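PDB 3JTX: aminotransferase from Neisseria meningitidis Z2491, which probably transfers amino groups between amino acids and 2-oxo acids, using pyridoxal 5'-phosphate held as a Schiff base on a lysine, as in class I and II aminotransferases. Local coordinates for residues Leu377-Val381 and Ala382-Lys386; His42-Lys46 and Val47-Ala51. All blocks are in the same frame, centred on the assembly; numbering follows the deposited sequence.

Contact 1 of 2, residues Leu377-Val381 and Ala382-Lys386; sequences LVADV and ATCVK
Asp380 and Thr383 are joined by two hydrogen bonds that converge on one carboxylate oxygen. Thr383 N reaches Asp380 OD1 at 2.8 Å with an N-H...O angle of 158°, almost in line with the C-O bond of the carboxylate. The hydroxyl Thr383 OG1 donates to the same Asp380 OD1, also at 2.8 Å, but arrives from above the carboxylate plane, 41° out of it, and the two side chains meet nearly at right angles. Asp380 can turn its carboxylate back over the first turn because CG sits between its own backbone N and carbonyl carbon (chi1 63°). Two donors on OD1 should fix the rotation of the carboxylate, and the negative charge at a helix N terminus is probably stabilised by the helix dipole.

Behind the cap, the backbone bonds of the helix begin: Cys384 N to Asp380 O at 2.9 Å, then Val385 N to Val381 O at 2.9 Å. Apolar packing surrounds these polar bonds. The methyl CG2 of Thr383 rests 3.9 Å from Ala379 CB, while Cys384 SG turns inward to meet Leu377 CD2 at 3.9 Å. One turn along, Val381 CG2 and Val385 CG2 lie side by side, 4.0 Å apart, and both valines also touch Arg309 of helix 294-314. Lys306 of that helix donates to the carbonyls of Leu377 and Ala379. The whole is a classical aspartate N-cap, here starting helix 381-394 after the short loop that leaves strand 372-376 of the small antiparallel sheet.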
ATOM      1  N   LEU A 377      13.835  23.495  -8.334  1.00 16.89           N
ATOM      2  CA  LEU A 377      15.208  23.450  -8.833  1.00 17.14           C
ATOM      3  C   LEU A 377      15.730  22.006  -8.836  1.00 17.73           C
ATOM      4  O   LEU A 377      16.679  21.656  -8.123  1.00 18.08           O
ATOM      5  CB  LEU A 377      16.110  24.373  -8.002  1.00 17.42           C
ATOM      6  CG  LEU A 377      15.756  25.879  -8.018  1.00 17.58           C
ATOM      7  CD1 LEU A 377      16.839  26.703  -7.318  1.00 18.51           C
ATOM      8  CD2 LEU A 377      15.510  26.415  -9.422  1.00 18.76           C
ATOM      9  N   VAL A 378      15.116  21.175  -9.670  1.00 18.28           N
ATOM     10  CA  VAL A 378      15.464  19.751  -9.754  1.00 18.83           C
ATOM     11  C   VAL A 378      16.332  19.404 -10.969  1.00 19.36           C
ATOM     12  O   VAL A 378      17.109  18.454 -10.917  1.00 19.74           O
ATOM     13  CB  VAL A 378      14.200  18.854  -9.692  1.00 18.96           C
ATOM     14  CG1 VAL A 378      13.527  19.008  -8.313  1.00 18.34           C
ATOM     15  CG2 VAL A 378      13.213  19.173 -10.803  1.00 19.05           C
ATOM     16  N   ALA A 379      16.196  20.173 -12.048  1.00 19.83           N
ATOM     17  CA  ALA A 379      17.076  20.064 -13.204  1.00 20.07           C
ATOM     18  C   ALA A 379      18.503  20.460 -12.813  1.00 20.44           C
ATOM     19  O   ALA A 379      18.731  20.985 -11.715  1.00 21.02           O
ATOM     20  CB  ALA A 379      16.563  20.948 -14.320  1.00 19.80           C
ATOM     21  N   ASP A 380      19.468  20.229 -13.699  1.00 20.30           N
ATOM     22  CA  ASP A 380      20.865  20.532 -13.356  1.00 21.02           C
ATOM     23  C   ASP A 380      21.109  22.027 -13.257  1.00 20.24           C
ATOM     24  O   ASP A 380      20.308  22.833 -13.751  1.00 20.09           O
ATOM     25  CB  ASP A 380      21.878  19.860 -14.288  1.00 21.48           C
ATOM     26  CG  ASP A 380      21.790  20.324 -15.732  1.00 22.42           C
ATOM     27  OD1 ASP A 380      21.543  21.516 -16.033  1.00 22.54           O
ATOM     28  OD2 ASP A 380      22.004  19.450 -16.579  1.00 24.58           O
ATOM     29  N   VAL A 381      22.205  22.372 -12.588  1.00 19.49           N
ATOM     30  CA  VAL A 381      22.545  23.756 -12.297  1.00 19.26           C
ATOM     31  C   VAL A 381      22.613  24.631 -13.553  1.00 18.72           C
ATOM     32  O   VAL A 381      22.092  25.744 -13.549  1.00 18.00           O
ATOM     33  CB  VAL A 381      23.857  23.869 -11.450  1.00 19.11           C
ATOM     34  CG1 VAL A 381      25.065  23.343 -12.216  1.00 20.06           C
ATOM     35  CG2 VAL A 381      24.086  25.310 -11.015  1.00 19.75           C
ATOM     36  N   ALA A 382      23.238  24.130 -14.619  1.00 18.33           N
ATOM     37  CA  ALA A 382      23.355  24.897 -15.858  1.00 18.60           C
ATOM     38  C   ALA A 382      21.970  25.244 -16.396  1.00 18.67           C
ATOM     39  O   ALA A 382      21.726  26.381 -16.786  1.00 18.63           O
ATOM     40  CB  ALA A 382      24.182  24.139 -16.919  1.00 18.42           C
ATOM     41  N   THR A 383      21.061  24.268 -16.378  1.00 19.25           N
ATOM     42  CA  THR A 383      19.682  24.481 -16.836  1.00 19.00           C
ATOM     43  C   THR A 383      18.937  25.488 -15.952  1.00 18.66           C
ATOM     44  O   THR A 383      18.226  26.366 -16.470  1.00 18.21           O
ATOM     45  CB  THR A 383      18.906  23.148 -16.884  1.00 19.36           C
ATOM     46  OG1 THR A 383      19.549  22.286 -17.815  1.00 20.03           O
ATOM     47  CG2 THR A 383      17.446  23.353 -17.317  1.00 17.78           C
ATOM     48  N   CYS A 384      19.097  25.359 -14.631  1.00 18.09           N
ATOM     49  CA  CYS A 384      18.429  26.266 -13.680  1.00 18.41           C
ATOM     50  C   CYS A 384      18.891  27.715 -13.827  1.00 17.79           C
ATOM     51  O   CYS A 384      18.071  28.640 -13.803  1.00 17.98           O
ATOM     52  CB  CYS A 384      18.653  25.817 -12.225  1.00 18.19           C
ATOM     53  SG  CYS A 384      17.813  24.282 -11.817  1.00 19.98           S
ATOM     54  N   VAL A 385      20.202  27.895 -13.943  1.00 17.28           N
ATOM     55  CA  VAL A 385      20.816  29.211 -14.069  1.00 17.38           C
ATOM     56  C   VAL A 385      20.351  29.884 -15.355  1.00 17.02           C
ATOM     57  O   VAL A 385      19.959  31.053 -15.341  1.00 17.24           O
ATOM     58  CB  VAL A 385      22.361  29.104 -14.048  1.00 17.28           C
ATOM     59  CG1 VAL A 385      23.028  30.394 -14.586  1.00 16.53           C
ATOM     60  CG2 VAL A 385      22.823  28.792 -12.637  1.00 17.95           C
ATOM     61  N   LYS A 386      20.380  29.143 -16.458  1.00 16.89           N
ATOM     62  CA  LYS A 386      19.878  29.675 -17.731  1.00 17.13           C
ATOM     63  C   LYS A 386      18.394  30.031 -17.640  1.00 16.59           C
ATOM     64  O   LYS A 386      17.976  31.046 -18.178  1.00 15.83           O
ATOM     65  CB  LYS A 386      20.071  28.690 -18.870  1.00 16.92           C
ATOM     66  CG  LYS A 386      19.491  29.200 -20.174  1.00 19.52           C
ATOM     67  CD  LYS A 386      19.819  28.308 -21.346  1.00 22.54           C
ATOM     68  CE  LYS A 386      19.479  29.015 -22.660  1.00 24.78           C
ATOM     69  NZ  LYS A 386      18.015  29.086 -22.877  1.00 26.59           N
TER

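Contact 2 of 2, residues His42-Lys46 and Val47-Ala51; sequences HPTPK and VITDA
Lys46 and Asp50, one helical turn apart, cross with the lysine chain running beside the carboxylate before its end folds onto it. With CG anti to the backbone N, Lys46 extends as far as CE and then bends at chi4 (61°), which brings the ammonium group back to the acid. Lys46 NZ lies 2.8 Å from Asp50 OD1, on the syn lone pair, and makes a weak bond to Asp50 OD2 at 3.0 Å; the salt bridge is therefore forked across both oxygens. The methylenes share in the approach, Lys46 CG being 3.4 Å from Asp50 OD2. Between the same two residues, Asp50 N donates to Lys46 O at 2.8 Å (N-H...O angle 164°), an i to i+4 helical bond.

Pro45 occupies the N-cap position, and its ring lies against Ile48: Pro45 CG is 3.6 Å from Ile48 CD1. The Ile48 side chain also packs on Ala285 and Ala289 of helix 280-291. The cap carbonyl Pro45 O accepts Ile48 N at 3.3 Å from above the carbonyl plane, 52° out of it, and Thr49 N only weakly. On the side facing the second subunit, Thr44 CG2 meets Thr49 CG2 methyl to methyl at 3.6 Å. The hydroxyl of Thr44 is taken up by Asn248 O, and the second subunit joins at this edge, its Leu59 touching Thr44 and its Leu56 touching Thr49.

The chemistry thus divides in two. Pro45 packs on Ile48 within the junction, while Ile48 meets helix 280-291 and Pro45 meets His295 of helix 294-314. The exposed i to i+4 ion pair, with water probably screening its charges, spans the first turn alongside the backbone bond from Asp50 N to Lys46 O, and may add to its stability.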
ATOM      1  N   HIS A  42      17.731  13.753  -9.406  1.00 23.20           N
ATOM      2  CA  HIS A  42      19.091  13.305  -9.168  1.00 22.53           C
ATOM      3  C   HIS A  42      19.091  11.777  -9.105  1.00 22.27           C
ATOM      4  O   HIS A  42      18.094  11.172  -8.718  1.00 21.01           O
ATOM      5  CB  HIS A  42      19.658  13.878  -7.866  1.00 22.55           C
ATOM      6  CG  HIS A  42      19.695  15.376  -7.828  1.00 22.89           C
ATOM      7  ND1 HIS A  42      19.741  16.090  -6.650  1.00 21.73           N
ATOM      8  CD2 HIS A  42      19.684  16.296  -8.824  1.00 23.91           C
ATOM      9  CE1 HIS A  42      19.759  17.384  -6.923  1.00 23.29           C
ATOM     10  NE2 HIS A  42      19.727  17.537  -8.234  1.00 22.82           N
ATOM     11  N   PRO A  43      20.220  11.153  -9.475  1.00 22.02           N
ATOM     12  CA  PRO A  43      20.266   9.690  -9.557  1.00 21.60           C
ATOM     13  C   PRO A  43      20.333   8.973  -8.197  1.00 21.38           C
ATOM     14  O   PRO A  43      20.797   9.532  -7.193  1.00 20.31           O
ATOM     15  CB  PRO A  43      21.543   9.413 -10.363  1.00 21.95           C
ATOM     16  CG  PRO A  43      22.412  10.617 -10.169  1.00 22.03           C
ATOM     17  CD  PRO A  43      21.499  11.784  -9.856  1.00 22.41           C
ATOM     18  N   THR A  44      19.869   7.727  -8.199  1.00 20.88           N
ATOM     19  CA  THR A  44      19.913   6.852  -7.032  1.00 19.75           C
ATOM     20  C   THR A  44      21.350   6.485  -6.685  1.00 19.36           C
ATOM     21  O   THR A  44      22.117   6.123  -7.566  1.00 18.78           O
ATOM     22  CB  THR A  44      19.097   5.577  -7.310  1.00 20.04           C
ATOM     23  OG1 THR A  44      17.733   5.948  -7.574  1.00 19.44           O
ATOM     24  CG2 THR A  44      19.150   4.611  -6.124  1.00 19.11           C
ATOM     25  N   PRO A  45      21.722   6.574  -5.400  1.00 18.59           N
ATOM     26  CA  PRO A  45      23.075   6.207  -4.970  1.00 18.48           C
ATOM     27  C   PRO A  45      23.328   4.710  -4.912  1.00 18.25           C
ATOM     28  O   PRO A  45      22.441   3.940  -4.569  1.00 17.55           O
ATOM     29  CB  PRO A  45      23.159   6.781  -3.555  1.00 18.27           C
ATOM     30  CG  PRO A  45      21.776   6.849  -3.087  1.00 18.31           C
ATOM     31  CD  PRO A  45      20.908   7.067  -4.279  1.00 19.01           C
ATOM     32  N   LYS A  46      24.571   4.333  -5.180  1.00 18.70           N
ATOM     33  CA  LYS A  46      25.004   2.950  -5.202  1.00 19.14           C
ATOM     34  C   LYS A  46      24.919   2.254  -3.841  1.00 18.82           C
ATOM     35  O   LYS A  46      24.691   1.054  -3.792  1.00 18.56           O
ATOM     36  CB  LYS A  46      26.436   2.863  -5.750  1.00 19.54           C
ATOM     37  CG  LYS A  46      27.023   1.460  -5.837  1.00 21.40           C
ATOM     38  CD  LYS A  46      28.327   1.445  -6.667  1.00 24.20           C
ATOM     39  CE  LYS A  46      29.288   0.343  -6.211  1.00 25.75           C
ATOM     40  NZ  LYS A  46      28.692  -1.004  -6.353  1.00 26.72           N
ATOM     41  N   VAL A  47      25.112   2.985  -2.743  1.00 18.48           N
ATOM     42  CA  VAL A  47      25.034   2.366  -1.413  1.00 18.33           C
ATOM     43  C   VAL A  47      23.665   1.676  -1.190  1.00 17.53           C
ATOM     44  O   VAL A  47      23.590   0.627  -0.556  1.00 17.08           O
ATOM     45  CB  VAL A  47      25.336   3.368  -0.264  1.00 18.22           C
ATOM     46  CG1 VAL A  47      24.253   4.443  -0.133  1.00 18.80           C
ATOM     47  CG2 VAL A  47      25.503   2.627   1.049  1.00 18.95           C
ATOM     48  N   ILE A  48      22.605   2.263  -1.744  1.00 17.34           N
ATOM     49  CA  ILE A  48      21.254   1.722  -1.622  1.00 17.04           C
ATOM     50  C   ILE A  48      21.047   0.532  -2.583  1.00 16.65           C
ATOM     51  O   ILE A  48      20.545  -0.529  -2.179  1.00 15.66           O
ATOM     52  CB  ILE A  48      20.182   2.823  -1.862  1.00 17.20           C
ATOM     53  CG1 ILE A  48      20.327   3.961  -0.839  1.00 18.05           C
ATOM     54  CG2 ILE A  48      18.750   2.241  -1.793  1.00 17.74           C
ATOM     55  CD1 ILE A  48      19.314   5.141  -1.023  1.00 17.26           C
ATOM     56  N   THR A  49      21.442   0.698  -3.847  1.00 15.94           N
ATOM     57  CA  THR A  49      21.195  -0.344  -4.842  1.00 15.87           C
ATOM     58  C   THR A  49      22.037  -1.583  -4.547  1.00 15.41           C
ATOM     59  O   THR A  49      21.565  -2.700  -4.712  1.00 14.36           O
ATOM     60  CB  THR A  49      21.391   0.165  -6.299  1.00 15.68           C
ATOM     61  OG1 THR A  49      22.694   0.719  -6.445  1.00 17.47           O
ATOM     62  CG2 THR A  49      20.371   1.243  -6.637  1.00 17.09           C
ATOM     63  N   ASP A  50      23.257  -1.379  -4.048  1.00 15.65           N
ATOM     64  CA  ASP A  50      24.098  -2.478  -3.580  1.00 15.58           C
ATOM     65  C   ASP A  50      23.419  -3.354  -2.513  1.00 15.16           C
ATOM     66  O   ASP A  50      23.464  -4.580  -2.612  1.00 14.91           O
ATOM     67  CB  ASP A  50      25.406  -1.943  -2.972  1.00 15.96           C
ATOM     68  CG  ASP A  50      26.465  -1.598  -4.012  1.00 17.19           C
ATOM     69  OD1 ASP A  50      26.278  -1.900  -5.210  1.00 17.12           O
ATOM     70  OD2 ASP A  50      27.509  -1.030  -3.606  1.00 18.86           O
ATOM     71  N   ALA A  51      22.828  -2.713  -1.497  1.00 14.29           N
ATOM     72  CA  ALA A  51      22.173  -3.420  -0.376  1.00 13.96           C
ATOM     73  C   ALA A  51      20.927  -4.184  -0.832  1.00 14.28           C
ATOM     74  O   ALA A  51      20.654  -5.298  -0.358  1.00 14.42           O
ATOM     75  CB  ALA A  51      21.799  -2.433   0.743  1.00 13.07           C
TER

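Overall arrangement
From the N terminus, the chain first meets contact 2, where the loop after strand 33-34 enters helix 46-54; contact 1 comes more than 300 residues later, where the loop leaving strand 372-376 enters helix 381-394. Each closes its own loop-to-helix junction, so the two stand in series and neither nest nor cross. Their centres are about 22 Å apart, yet the loops approach each other, with Val378 O 3.9 Å from His42 NE2 in a packing contact. Helix 294-314 links them: its Lys306 hydrogen-bonds His42 NE2 of contact 2 as well as the loop backbone of contact 1. Contact 2 additionally reaches helix 280-291 and the second subunit, whereas contact 1 remains within its own chain.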